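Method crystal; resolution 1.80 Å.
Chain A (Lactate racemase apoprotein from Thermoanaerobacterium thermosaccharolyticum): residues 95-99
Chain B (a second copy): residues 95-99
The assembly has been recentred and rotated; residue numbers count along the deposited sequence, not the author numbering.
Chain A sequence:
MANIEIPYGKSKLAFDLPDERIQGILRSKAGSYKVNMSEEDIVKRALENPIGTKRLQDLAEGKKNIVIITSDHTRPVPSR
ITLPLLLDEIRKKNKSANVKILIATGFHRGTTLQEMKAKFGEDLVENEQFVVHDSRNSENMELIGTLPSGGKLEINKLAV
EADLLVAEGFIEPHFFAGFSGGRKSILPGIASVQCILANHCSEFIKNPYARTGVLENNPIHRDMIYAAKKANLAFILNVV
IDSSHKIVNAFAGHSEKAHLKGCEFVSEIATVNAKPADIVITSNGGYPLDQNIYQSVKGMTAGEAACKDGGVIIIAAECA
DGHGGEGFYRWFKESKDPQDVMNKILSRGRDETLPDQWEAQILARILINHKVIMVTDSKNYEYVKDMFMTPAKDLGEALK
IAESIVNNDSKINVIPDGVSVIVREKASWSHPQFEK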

# COMPACT_ATOMS: atom_id res chain seq x y z
N LYS A 95 -11.60 -16.77 -14.05
CA LYS A 95 -10.33 -16.10 -14.08
C LYS A 95 -10.50 -14.60 -13.91
O LYS A 95 -9.62 -13.97 -13.35
CB LYS A 95 -9.51 -16.37 -15.36
CG LYS A 95 -8.99 -17.81 -15.47
CD LYS A 95 -7.91 -18.15 -14.49
CE LYS A 95 -7.68 -19.67 -14.44
NZ LYS A 95 -6.33 -19.91 -13.91
N SER A 96 -11.64 -14.07 -14.36
CA SER A 96 -11.91 -12.63 -14.36
C SER A 96 -12.81 -12.18 -13.21
O SER A 96 -13.36 -11.09 -13.25
CB SER A 96 -12.58 -12.25 -15.71
OG SER A 96 -11.72 -12.63 -16.78
N ALA A 97 -12.94 -13.01 -12.18
CA ALA A 97 -13.71 -12.63 -11.00
C ALA A 97 -13.26 -11.31 -10.41
O ALA A 97 -12.07 -11.02 -10.29
CB ALA A 97 -13.63 -13.72 -9.90
N ASN A 98 -14.25 -10.51 -10.08
CA ASN A 98 -14.02 -9.38 -9.23
C ASN A 98 -13.99 -9.87 -7.81
O ASN A 98 -14.96 -10.48 -7.32
CB ASN A 98 -15.10 -8.35 -9.38
CG ASN A 98 -15.16 -7.80 -10.74
OD1 ASN A 98 -16.17 -7.95 -11.43
ND2 ASN A 98 -14.04 -7.22 -11.19
N VAL A 99 -12.91 -9.54 -7.13
CA VAL A 99 -12.72 -9.98 -5.75
C VAL A 99 -12.29 -8.81 -4.90
O VAL A 99 -11.22 -8.26 -5.13
CB VAL A 99 -11.71 -11.09 -5.60
CG1 VAL A 99 -11.66 -11.63 -4.10
CG2 VAL A 99 -12.03 -12.20 -6.47
N LYS B 95 -20.79 -1.73 -14.67
CA LYS B 95 -20.50 -1.63 -13.24
C LYS B 95 -19.54 -2.72 -12.74
O LYS B 95 -18.85 -2.48 -11.77
CB LYS B 95 -21.81 -1.72 -12.43
CG LYS B 95 -22.57 -0.42 -12.12
CD LYS B 95 -22.00 0.87 -12.65
CE LYS B 95 -23.01 2.01 -12.59
NZ LYS B 95 -22.36 3.26 -12.12
N SER B 96 -19.50 -3.86 -13.41
CA SER B 96 -18.70 -5.04 -13.01
C SER B 96 -17.45 -5.26 -13.86
O SER B 96 -16.89 -6.38 -13.90
CB SER B 96 -19.55 -6.30 -13.10
OG SER B 96 -20.49 -6.26 -12.03
N ALA B 97 -17.04 -4.21 -14.55
CA ALA B 97 -15.82 -4.24 -15.29
C ALA B 97 -14.72 -4.56 -14.29
O ALA B 97 -14.73 -4.07 -13.14
CB ALA B 97 -15.56 -2.85 -15.95
N ASN B 98 -13.80 -5.41 -14.73
CA ASN B 98 -12.61 -5.73 -13.97
C ASN B 98 -11.47 -4.86 -14.52
O ASN B 98 -10.92 -5.14 -15.58
CB ASN B 98 -12.32 -7.22 -14.13
CG ASN B 98 -11.28 -7.69 -13.18
OD1 ASN B 98 -10.34 -6.97 -12.89
ND2 ASN B 98 -11.44 -8.90 -12.68
N VAL B 99 -11.12 -3.81 -13.78
CA VAL B 99 -10.19 -2.78 -14.25
C VAL B 99 -8.87 -2.86 -13.47
O VAL B 99 -8.86 -2.83 -12.24
CB VAL B 99 -10.78 -1.34 -14.12
CG1 VAL B 99 -10.00 -0.35 -14.92
CG2 VAL B 99 -12.27 -1.31 -14.56

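Two copies of the lactate racemase apoprotein meet here through the same five residues, and the backbones come nearest at the same position in each chain: the CA atoms of N98(A) and N98(B) lie 6.1 Å apart. In both copies the serine adopts phi/psi values near -100/20 (-101/17 in S96(A), -106/19 in S96(B)), after which the alanine turns to an extended conformation (-53/135 in A97(A), -58/139 in A97(B)). The asparagines are extended as well, at -81/126 in N98(A) and -98/103 in N98(B), the latter already part of a strand that runs through V99(B) and onward. The serine carbonyl of each copy lies near the asparagine side chain of the other.

The best-defined link is a hydrogen bond from ND2 of N98(B) to O of S96(A), 3.0 Å long with an N-H...O angle of 158°, a nearly straight and therefore favourable approach. The same ND2 of N98(B) lies 3.3 Å from O of A97(A), so the amide nitrogen sits beside two successive backbone carbonyls. The side chain reaches this position because its CA-to-CB bond points toward the other stretch and chi1 is in the t well (-168°), with chi2 at -37° setting the plane of the amide.

The reciprocal approach places the carboxamide of N98(A) near the carbonyl of S96(B), but by a different route. Its CA-to-CB bond points sideways, and with chi1 in the m well (-63°) the end of the side chain comes nearer the partner. As modelled, OD1 of N98(A) lies 3.0 Å from O of S96(B), which would set two oxygens against each other; the amide is probably turned over, and its atom labels cannot settle the bonding. The two contacts are thus similar in the residues they join, while the asparagine rotamers differ.

A total of 181 Å² is buried between the stretches, counting both sides. The asparagines supply most of it, 64 Å² from N98(A) and 63 Å² from N98(B), and both are buried in the assembly. Asparagine suits this place because its short side chain ends in a polar amide that can address backbone carbonyls, as N98(B) demonstrates. Each serine contributes 21 Å². The contact uses the main-chain O of S96(A), while its OG is hydrogen-bonded elsewhere in the structure.

The alanines add little area, 7 Å² for A97(A) and 5 Å² for A97(B). In both, the CA-to-CB bond points away from the opposing stretch, and the small methyl groups are compatible with their buried positions. V99(A) and V99(B) are also buried, yet neither loses area to this contact, and their apolar side chains stay out of contact with the other stretch. At the other end, K95(A) and K95(B) are exposed and make no contact with the other stretch, an exposed position that suits a charged side chain.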